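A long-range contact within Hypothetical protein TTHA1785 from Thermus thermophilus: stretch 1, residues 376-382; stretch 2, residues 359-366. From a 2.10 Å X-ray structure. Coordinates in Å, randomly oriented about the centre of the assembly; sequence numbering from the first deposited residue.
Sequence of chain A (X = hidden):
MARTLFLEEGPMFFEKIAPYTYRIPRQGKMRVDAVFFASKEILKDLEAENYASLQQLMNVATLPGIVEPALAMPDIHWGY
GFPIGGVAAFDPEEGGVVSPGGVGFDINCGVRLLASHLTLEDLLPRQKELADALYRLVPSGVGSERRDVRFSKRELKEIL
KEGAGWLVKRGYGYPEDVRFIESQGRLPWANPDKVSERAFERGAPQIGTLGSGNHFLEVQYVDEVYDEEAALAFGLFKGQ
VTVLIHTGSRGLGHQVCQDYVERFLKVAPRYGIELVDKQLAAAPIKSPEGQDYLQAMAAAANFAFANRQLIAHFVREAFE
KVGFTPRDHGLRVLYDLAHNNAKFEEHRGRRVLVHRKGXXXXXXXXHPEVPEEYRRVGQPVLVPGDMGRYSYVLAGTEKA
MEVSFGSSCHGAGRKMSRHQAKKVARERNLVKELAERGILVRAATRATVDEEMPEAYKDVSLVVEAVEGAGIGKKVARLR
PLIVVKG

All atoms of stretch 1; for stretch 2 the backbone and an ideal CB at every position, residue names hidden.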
ATOM      1  N   ARG A 376      -7.439   1.153  20.302  1.00 33.82           N
ATOM      2  CA  ARG A 376      -7.165   0.129  21.299  1.00 36.67           C
ATOM      3  C   ARG A 376      -6.592  -1.143  20.699  1.00 34.04           C
ATOM      4  O   ARG A 376      -5.832  -1.842  21.356  1.00 35.25           O
ATOM      5  CB  ARG A 376      -8.439  -0.241  22.080  1.00 40.76           C
ATOM      6  CG  ARG A 376      -8.966   0.865  22.971  1.00 47.95           C
ATOM      7  CD  ARG A 376     -10.303   0.498  23.606  1.00 54.16           C
ATOM      8  NE  ARG A 376     -10.877   1.655  24.294  1.00 60.42           N
ATOM      9  CZ  ARG A 376     -12.127   1.727  24.747  1.00 63.06           C
ATOM     10  NH1 ARG A 376     -12.550   2.831  25.361  1.00 64.10           N
ATOM     11  NH2 ARG A 376     -12.959   0.701  24.586  1.00 63.51           N
ATOM     12  N   VAL A 377      -6.942  -1.455  19.458  1.00 31.55           N
ATOM     13  CA  VAL A 377      -6.464  -2.697  18.863  1.00 30.23           C
ATOM     14  C   VAL A 377      -5.370  -2.563  17.817  1.00 28.37           C
ATOM     15  O   VAL A 377      -4.750  -3.555  17.452  1.00 26.84           O
ATOM     16  CB  VAL A 377      -7.631  -3.495  18.231  1.00 32.25           C
ATOM     17  CG1 VAL A 377      -8.703  -3.751  19.269  1.00 32.74           C
ATOM     18  CG2 VAL A 377      -8.195  -2.733  17.038  1.00 31.72           C
ATOM     19  N   GLY A 378      -5.126  -1.345  17.345  1.00 27.91           N
ATOM     20  CA  GLY A 378      -4.104  -1.140  16.330  1.00 27.50           C
ATOM     21  C   GLY A 378      -4.674  -0.814  14.949  1.00 28.03           C
ATOM     22  O   GLY A 378      -5.848  -1.053  14.672  1.00 28.09           O
ATOM     23  N   GLN A 379      -3.830  -0.280  14.076  1.00 26.83           N
ATOM     24  CA  GLN A 379      -4.225   0.097  12.726  1.00 24.97           C
ATOM     25  C   GLN A 379      -4.534  -1.118  11.861  1.00 24.92           C
ATOM     26  O   GLN A 379      -3.841  -2.127  11.925  1.00 25.20           O
ATOM     27  CB  GLN A 379      -3.077   0.870  12.061  1.00 25.90           C
ATOM     28  CG  GLN A 379      -3.350   1.342  10.612  1.00 24.69           C
ATOM     29  CD  GLN A 379      -2.064   1.531   9.855  1.00 24.30           C
ATOM     30  OE1 GLN A 379      -1.274   2.433  10.150  1.00 21.76           O
ATOM     31  NE2 GLN A 379      -1.821   0.659   8.898  1.00 24.68           N
ATOM     32  N   PRO A 380      -5.584  -1.038  11.031  1.00 24.78           N
ATOM     33  CA  PRO A 380      -5.888  -2.186  10.171  1.00 23.21           C
ATOM     34  C   PRO A 380      -4.758  -2.307   9.127  1.00 25.36           C
ATOM     35  O   PRO A 380      -4.190  -1.299   8.689  1.00 23.86           O
ATOM     36  CB  PRO A 380      -7.215  -1.790   9.499  1.00 22.58           C
ATOM     37  CG  PRO A 380      -7.841  -0.810  10.470  1.00 23.20           C
ATOM     38  CD  PRO A 380      -6.649  -0.017  10.971  1.00 22.89           C
ATOM     39  N   VAL A 381      -4.428  -3.534   8.739  1.00 25.31           N
ATOM     40  CA  VAL A 381      -3.408  -3.773   7.729  1.00 24.31           C
ATOM     41  C   VAL A 381      -4.124  -4.641   6.718  1.00 25.63           C
ATOM     42  O   VAL A 381      -4.577  -5.746   7.043  1.00 24.42           O
ATOM     43  CB  VAL A 381      -2.193  -4.539   8.295  1.00 22.84           C
ATOM     44  CG1 VAL A 381      -1.242  -4.926   7.151  1.00 21.94           C
ATOM     45  CG2 VAL A 381      -1.462  -3.676   9.311  1.00 24.48           C
ATOM     46  N   LEU A 382      -4.230  -4.135   5.495  1.00 26.11           N
ATOM     47  CA  LEU A 382      -4.949  -4.832   4.433  1.00 25.45           C
ATOM     48  C   LEU A 382      -3.963  -5.578   3.560  1.00 28.19           C
ATOM     49  O   LEU A 382      -3.096  -4.980   2.925  1.00 27.68           O
ATOM     50  CB  LEU A 382      -5.749  -3.809   3.607  1.00 21.83           C
ATOM     51  CG  LEU A 382      -6.580  -2.848   4.477  1.00 22.76           C
ATOM     52  CD1 LEU A 382      -7.309  -1.806   3.617  1.00 17.86           C
ATOM     53  CD2 LEU A 382      -7.569  -3.660   5.309  1.00 22.49           C
ATOM     54  N   UNK A 359       5.272  -2.802   1.190  1.00 27.37           N
ATOM     55  CA  UNK A 359       5.193  -3.017   2.627  1.00 27.88           C
ATOM     56  C   UNK A 359       4.235  -1.942   3.095  1.00 28.07           C
ATOM     57  O   UNK A 359       4.040  -0.929   2.410  1.00 27.40           O
ATOM     58  CB  UNK A 359       6.553  -2.944   3.323  1.00 27.88           C
ATOM     59  N   UNK A 360       3.629  -2.166   4.248  1.00 28.35           N
ATOM     60  CA  UNK A 360       2.637  -1.246   4.776  1.00 26.69           C
ATOM     61  C   UNK A 360       3.015  -0.583   6.066  1.00 26.48           C
ATOM     62  O   UNK A 360       3.842  -1.091   6.813  1.00 27.36           O
ATOM     63  CB  UNK A 360       1.311  -1.983   4.975  1.00 26.69           C
ATOM     64  N   UNK A 361       2.396   0.567   6.314  1.00 25.84           N
ATOM     65  CA  UNK A 361       2.580   1.265   7.569  1.00 25.01           C
ATOM     66  C   UNK A 361       1.651   0.416   8.421  1.00 22.90           C
ATOM     67  O   UNK A 361       0.608  -0.027   7.944  1.00 21.13           O
ATOM     68  CB  UNK A 361       2.249   2.758   7.537  1.00 25.01           C
ATOM     69  N   UNK A 362       2.016   0.191   9.671  1.00 23.05           N
ATOM     70  CA  UNK A 362       1.197  -0.659  10.525  1.00 23.32           C
ATOM     71  C   UNK A 362       1.314  -0.217  11.969  1.00 24.37           C
ATOM     72  O   UNK A 362       1.895  -0.927  12.805  1.00 22.19           O
ATOM     73  CB  UNK A 362       1.603  -2.127  10.382  1.00 23.32           C
ATOM     74  N   UNK A 363       0.777   0.969  12.250  1.00 23.62           N
ATOM     75  CA  UNK A 363       0.818   1.515  13.588  1.00 25.43           C
ATOM     76  C   UNK A 363       0.053   0.663  14.603  1.00 26.10           C
ATOM     77  O   UNK A 363      -0.933  -0.026  14.270  1.00 24.73           O
ATOM     78  CB  UNK A 363       0.255   2.938  13.576  1.00 25.43           C
ATOM     79  N   UNK A 364       0.525   0.702  15.846  1.00 24.80           N
ATOM     80  CA  UNK A 364      -0.084  -0.107  16.887  1.00 25.98           C
ATOM     81  C   UNK A 364      -0.983   0.607  17.871  1.00 26.75           C
ATOM     82  O   UNK A 364      -1.170   1.824  17.785  1.00 26.94           O
ATOM     83  CB  UNK A 364       1.027  -0.803  17.676  1.00 25.98           C
ATOM     84  N   UNK A 365      -1.535  -0.138  18.843  1.00 28.55           N
ATOM     85  CA  UNK A 365      -2.435   0.378  19.887  1.00 28.96           C
ATOM     86  C   UNK A 365      -1.912   1.658  20.538  1.00 29.78           C
ATOM     87  O   UNK A 365      -0.719   1.788  20.794  1.00 29.88           O
ATOM     88  CB  UNK A 365      -2.647  -0.688  20.964  1.00 28.96           C
ATOM     89  N   UNK A 366      -2.812   2.604  20.786  1.00 30.39           N
ATOM     90  CA  UNK A 366      -2.427   3.859  21.411  1.00 31.84           C
ATOM     91  C   UNK A 366      -1.867   4.953  20.509  1.00 33.88           C
ATOM     92  O   UNK A 366      -1.744   6.099  20.942  1.00 35.22           O
ATOM     93  CB  UNK A 366      -1.385   3.554  22.489  1.00 31.84           C
TER

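The two stretches run nearly antiparallel, and Gln379, which reaches across, dominates what stretch 1 offers.

Position 359 finds nothing of stretch 1 near its ideal CB, so the visible atoms set no preference; the residue is Ala359.

At position 360 the CA-to-CB bond points toward stretch 1, with CG1 of Val381 4.5 Å from the ideal CB. Extended backbone angles and a methyl partner favour a beta-branched residue such as valine, isoleucine or threonine. It is Thr360, in the p rotamer, whose OG1 lies 3.6 Å from Val381 CG1; the hydroxyl finds its hydrogen bond elsewhere in the structure.

Position 361 sends its CB sideways, 4.4 Å from OE1 of Gln379. Its own carbonyl O already accepts a hydrogen bond from Gln379 NE2 at 2.7 Å, an interaction open to any side chain. The amide oxygen, however, invites a donor, and a long side chain could fold back to supply one: lysine, arginine or glutamine. The residue is Arg361. Its chi3 of 71° departs from the extended form, and the guanidinium meets Gln379 OE1 edge-on, near its plane, with NE at 2.9 Å and NH1 at 3.1 Å from that oxygen. Two donors thus converge on one acceptor, while NE2 of the same amide also bonds to Pro380 O at 3.1 Å.

At position 362 the ideal CB is already 3.6 Å from Val381 CG2, so a small apolar side chain makes contact without reaching further. Ala362 does this with its CB, 3.6 Å from Val381 CG2.

Position 363 is held chiefly by its backbone: its O accepts from Gln379 N at 2.9 Å, and its N gives a weak bond to Gln379 OE1 at 3.3 Å. Neither bond specifies a side chain. The CB points sideways, and with extended backbone angles many residues would fit, large ones included if they turned outward. Phe363 does so: its CB is 3.8 Å from Gln379 OE1, but the end of its side chain leads away.

At position 364 a CB would point away from stretch 1, so this contact does not demand glycine. Gly364 packs through its backbone, its C 3.9 Å from Gly378 CA.

Position 365 has phi near -47°, which suits proline, and its sideways ideal CB is 3.4 Å from Arg376 O. Pro365 sets its compact ring against the backbone of 376-378, with CG 3.7 Å from Val377 C and N 3.7 Å from Gly378 CA.

Position 366 has a positive phi of 83°, and a CB would jam against the preceding carbonyl O; Gly366 avoids this.

Stretch 2 359-366: ATRAFGPG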
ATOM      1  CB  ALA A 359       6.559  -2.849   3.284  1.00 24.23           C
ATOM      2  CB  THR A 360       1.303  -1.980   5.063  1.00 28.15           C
ATOM      3  OG1 THR A 360       1.563  -3.116   5.907  1.00 25.25           O
ATOM      4  CG2 THR A 360       0.644  -2.444   3.773  1.00 24.58           C
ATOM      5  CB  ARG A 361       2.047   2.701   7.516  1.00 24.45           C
ATOM      6  CG  ARG A 361       2.422   3.514   8.741  1.00 25.28           C
ATOM      7  CD  ARG A 361       1.677   4.848   8.806  1.00 28.42           C
ATOM      8  NE  ARG A 361       0.263   4.667   9.113  1.00 28.19           N
ATOM      9  CZ  ARG A 361      -0.578   5.671   9.350  1.00 31.24           C
ATOM     10  NH1 ARG A 361      -1.854   5.429   9.628  1.00 30.00           N
ATOM     11  NH2 ARG A 361      -0.147   6.921   9.301  1.00 28.67           N
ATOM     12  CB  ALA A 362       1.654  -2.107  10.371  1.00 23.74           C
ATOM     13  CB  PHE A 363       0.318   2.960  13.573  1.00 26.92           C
ATOM     14  CG  PHE A 363       1.311   3.935  12.980  1.00 27.92           C
ATOM     15  CD1 PHE A 363       0.946   5.253  12.725  1.00 27.83           C
ATOM     16  CD2 PHE A 363       2.607   3.520  12.657  1.00 29.84           C
ATOM     17  CE1 PHE A 363       1.854   6.146  12.160  1.00 30.83           C
ATOM     18  CE2 PHE A 363       3.532   4.402  12.090  1.00 30.29           C
ATOM     19  CZ  PHE A 363       3.155   5.723  11.838  1.00 31.35           C
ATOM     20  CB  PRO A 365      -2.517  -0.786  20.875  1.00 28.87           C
ATOM     21  CG  PRO A 365      -2.394  -1.997  19.963  1.00 29.13           C
ATOM     22  CD  PRO A 365      -1.254  -1.573  19.048  1.00 27.83           C
TER
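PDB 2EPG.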